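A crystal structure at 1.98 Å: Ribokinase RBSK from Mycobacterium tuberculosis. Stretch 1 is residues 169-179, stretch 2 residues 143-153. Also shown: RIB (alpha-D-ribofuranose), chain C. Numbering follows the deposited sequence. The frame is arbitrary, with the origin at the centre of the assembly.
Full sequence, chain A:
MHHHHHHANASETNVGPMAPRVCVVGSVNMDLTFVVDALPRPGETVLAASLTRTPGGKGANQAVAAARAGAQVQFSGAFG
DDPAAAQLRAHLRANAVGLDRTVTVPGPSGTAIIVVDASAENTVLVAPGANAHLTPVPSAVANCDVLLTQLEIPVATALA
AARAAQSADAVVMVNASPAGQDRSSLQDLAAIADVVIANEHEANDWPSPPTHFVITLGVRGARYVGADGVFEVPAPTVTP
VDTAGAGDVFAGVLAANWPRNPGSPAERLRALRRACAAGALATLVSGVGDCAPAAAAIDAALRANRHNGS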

# COMPACT_ATOMS: atom_id res chain seq x y z
N ASP A 169 -0.34 15.76 37.69
CA ASP A 169 -1.52 16.59 37.40
C ASP A 169 -1.55 17.18 35.99
O ASP A 169 -2.05 18.29 35.79
CB ASP A 169 -1.78 17.65 38.50
CG ASP A 169 -3.19 18.29 38.41
OD1 ASP A 169 -4.21 17.57 38.20
OD2 ASP A 169 -3.28 19.54 38.56
N ALA A 170 -1.04 16.43 35.02
CA ALA A 170 -1.24 16.73 33.59
C ALA A 170 -2.60 16.22 33.13
O ALA A 170 -3.11 15.22 33.66
CB ALA A 170 -0.16 16.11 32.76
N VAL A 171 -3.18 16.89 32.14
CA VAL A 171 -4.39 16.40 31.50
C VAL A 171 -4.14 15.05 30.78
O VAL A 171 -3.22 14.94 29.98
CB VAL A 171 -4.95 17.42 30.49
CG1 VAL A 171 -6.18 16.86 29.75
CG2 VAL A 171 -5.28 18.73 31.19
N VAL A 172 -4.97 14.05 31.06
CA VAL A 172 -4.93 12.80 30.31
C VAL A 172 -5.95 12.87 29.17
O VAL A 172 -7.15 12.87 29.39
CB VAL A 172 -5.16 11.55 31.20
CG1 VAL A 172 -5.19 10.30 30.34
CG2 VAL A 172 -4.07 11.44 32.28
N MET A 173 -5.44 12.92 27.94
CA MET A 173 -6.27 13.04 26.75
C MET A 173 -6.02 11.85 25.83
O MET A 173 -4.88 11.61 25.40
CB MET A 173 -5.97 14.38 26.06
CG MET A 173 -6.86 14.70 24.83
SD MET A 173 -6.49 16.31 24.07
CE MET A 173 -7.20 17.43 25.28
N VAL A 174 -7.07 11.08 25.54
CA VAL A 174 -6.96 9.86 24.78
C VAL A 174 -7.78 9.97 23.51
O VAL A 174 -8.97 10.28 23.54
CB VAL A 174 -7.41 8.60 25.60
CG1 VAL A 174 -7.31 7.31 24.77
CG2 VAL A 174 -6.60 8.49 26.89
N ASN A 175 -7.11 9.76 22.37
CA ASN A 175 -7.84 9.54 21.13
C ASN A 175 -8.14 8.06 21.07
O ASN A 175 -7.24 7.24 20.84
CB ASN A 175 -7.00 10.01 19.93
CG ASN A 175 -7.69 9.78 18.61
OD1 ASN A 175 -8.94 9.76 18.52
ND2 ASN A 175 -6.90 9.60 17.58
N ALA A 176 -9.41 7.70 21.30
CA ALA A 176 -9.81 6.29 21.39
C ALA A 176 -9.92 5.63 20.02
O ALA A 176 -11.00 5.20 19.60
CB ALA A 176 -11.16 6.16 22.16
N SER A 177 -8.79 5.53 19.32
CA SER A 177 -8.74 5.02 17.96
C SER A 177 -7.41 4.28 17.80
O SER A 177 -6.37 4.79 18.23
CB SER A 177 -8.83 6.20 16.99
OG SER A 177 -8.85 5.79 15.63
N PRO A 178 -7.42 3.06 17.22
CA PRO A 178 -8.59 2.33 16.72
C PRO A 178 -9.40 1.74 17.86
O PRO A 178 -8.89 1.64 18.98
CB PRO A 178 -7.98 1.18 15.93
CG PRO A 178 -6.49 1.35 15.98
CD PRO A 178 -6.17 2.30 17.05
N ALA A 179 -10.64 1.38 17.56
CA ALA A 179 -11.52 0.65 18.48
C ALA A 179 -11.09 -0.82 18.62
O ALA A 179 -10.23 -1.29 17.87
CB ALA A 179 -12.97 0.74 17.98
O5 RIB C . -5.34 9.32 11.17
C5 RIB C . -4.56 8.98 9.99
C4 RIB C . -3.32 8.19 10.43
O4 RIB C . -3.75 6.88 10.87
C3 RIB C . -2.35 7.90 9.29
O3 RIB C . -1.23 8.82 9.21
C2 RIB C . -1.93 6.46 9.51
O2 RIB C . -0.52 6.34 9.72
C1 RIB C . -2.73 5.92 10.69
O1 RIB C . -1.95 5.87 11.89
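Stretch 2 143-153: NCDVLLTQLEI

Stretch 2 lies beside stretch 1 as a neighbouring parallel strand, and the contact is apolar at its centre. On one face of the sheet, Met173 sits against Leu148, its CG 3.7 Å from Leu148 CD1, and its CB is 4.1 Å from Val146 CG1. The unbranched methionine, with chi1 and chi2 both t and chi3 m, lies against two branched neighbours. Val171 continues this face, its CB 4.1 Å from Val146 CG2. The other face carries Val172, Leu147, Val174 and Thr149; Val174 CG2 meets Thr149 CG2 at 3.8 Å, so the threonine offers its methyl here while its hydroxyl is hydrogen-bonded elsewhere in the structure. The beta-branched Val172, Val174 and Thr149 belong to a residue class that favours extended backbones.

The strand 171-175 and the strand that pairs with it through residues 146 to 149 run in the same direction, crossing at -18° with axes 4.8 Å apart at closest approach. Val171 pairs with Val146, and the register continues to Val174 with Thr149. The backbone ladder alternates: Val171 N donates to Asp145 O (2.9 Å), Leu147 N to Val171 O (2.8 Å), Met173 N to Leu147 O (2.9 Å), Thr149 N to Met173 O (3.0 Å) and Asn175 N to Thr149 O (2.7 Å). Leu147 and Thr149 each donate and accept, while Val146 and Leu148 make no backbone hydrogen bond to stretch 1, the alternation expected of a parallel pair.

Beyond the strands, Leu151 points toward stretch 1, its CD2 4.1 Å from Val174 CG1 and its CB 4.0 Å from Pro178 CD. Leu151 N donates to Ser177 O (3.0 Å), the carbonyl oxygen of the cis peptide bond that leads into Pro178. At the opposite end, small Ala170 fits closely, its CB 3.9 Å from Cys144 SG. The polar edge is reached at Glu152, whose CG lies 3.8 Å from Pro178 CD while its OE2 accepts a 2.5 Å hydrogen bond from O1 of the bound ribose, the sugar substrate of a ribokinase.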

# COMPACT_ATOMS: atom_id res chain seq x y z
N ASN A 143 7.41 16.78 32.68
CA ASN A 143 7.14 18.20 32.44
C ASN A 143 6.16 18.47 31.29
O ASN A 143 6.50 19.15 30.31
CB ASN A 143 8.45 18.97 32.20
CG ASN A 143 9.51 18.67 33.26
OD1 ASN A 143 10.62 18.22 32.94
ND2 ASN A 143 9.17 18.90 34.52
N CYS A 144 4.96 17.89 31.38
CA CYS A 144 3.94 18.26 30.40
C CYS A 144 2.69 18.79 31.06
O CYS A 144 2.42 18.53 32.24
CB CYS A 144 3.64 17.13 29.40
SG CYS A 144 2.56 15.80 29.97
N ASP A 145 1.94 19.57 30.29
CA ASP A 145 0.65 20.09 30.70
C ASP A 145 -0.47 19.16 30.22
O ASP A 145 -1.45 18.91 30.95
CB ASP A 145 0.49 21.50 30.12
CG ASP A 145 1.54 22.46 30.67
OD1 ASP A 145 1.81 22.38 31.89
OD2 ASP A 145 2.10 23.25 29.91
N VAL A 146 -0.31 18.62 29.01
CA VAL A 146 -1.28 17.67 28.44
C VAL A 146 -0.54 16.45 27.87
O VAL A 146 0.38 16.59 27.07
CB VAL A 146 -2.11 18.32 27.30
CG1 VAL A 146 -3.12 17.32 26.70
CG2 VAL A 146 -2.84 19.58 27.79
N LEU A 147 -0.94 15.26 28.32
CA LEU A 147 -0.56 14.02 27.64
C LEU A 147 -1.63 13.68 26.59
O LEU A 147 -2.81 13.64 26.89
CB LEU A 147 -0.43 12.84 28.62
CG LEU A 147 -0.51 11.45 27.96
CD1 LEU A 147 0.78 11.04 27.27
CD2 LEU A 147 -0.96 10.39 28.92
N LEU A 148 -1.21 13.48 25.34
CA LEU A 148 -2.13 13.00 24.33
C LEU A 148 -1.66 11.64 23.81
O LEU A 148 -0.49 11.47 23.41
CB LEU A 148 -2.25 14.05 23.20
CG LEU A 148 -3.04 13.67 21.95
CD1 LEU A 148 -4.50 13.35 22.28
CD2 LEU A 148 -2.94 14.76 20.89
N THR A 149 -2.55 10.66 23.83
CA THR A 149 -2.20 9.31 23.42
C THR A 149 -3.31 8.68 22.57
O THR A 149 -4.43 9.19 22.54
CB THR A 149 -1.83 8.44 24.67
OG1 THR A 149 -1.13 7.26 24.25
CG2 THR A 149 -3.06 8.04 25.46
N GLN A 150 -2.97 7.64 21.81
CA GLN A 150 -3.93 6.90 20.97
C GLN A 150 -3.60 5.43 21.10
O GLN A 150 -2.72 5.06 21.87
CB GLN A 150 -3.91 7.31 19.47
CG GLN A 150 -3.48 8.77 19.20
CD GLN A 150 -1.97 8.98 19.42
OE1 GLN A 150 -1.18 8.05 19.23
NE2 GLN A 150 -1.58 10.19 19.81
N LEU A 151 -4.31 4.59 20.34
CA LEU A 151 -4.33 3.17 20.64
C LEU A 151 -3.70 2.25 19.59
O LEU A 151 -3.98 1.04 19.57
CB LEU A 151 -5.77 2.73 20.99
CG LEU A 151 -6.57 3.59 21.99
CD1 LEU A 151 -7.98 3.04 22.20
CD2 LEU A 151 -5.86 3.73 23.33
N GLU A 152 -2.83 2.79 18.72
CA GLU A 152 -2.06 1.92 17.81
C GLU A 152 -0.85 1.30 18.53
O GLU A 152 -0.37 0.22 18.15
CB GLU A 152 -1.59 2.65 16.55
CG GLU A 152 -2.74 3.29 15.71
CD GLU A 152 -2.21 3.95 14.42
OE1 GLU A 152 -0.96 4.08 14.25
OE2 GLU A 152 -3.04 4.30 13.56
N ILE A 153 -0.36 1.99 19.55
CA ILE A 153 0.65 1.45 20.46
C ILE A 153 -0.08 0.52 21.48
O ILE A 153 -1.31 0.55 21.57
CB ILE A 153 1.36 2.61 21.20
CG1 ILE A 153 0.33 3.47 21.98
CG2 ILE A 153 2.14 3.48 20.19
CD1 ILE A 153 0.95 4.45 22.99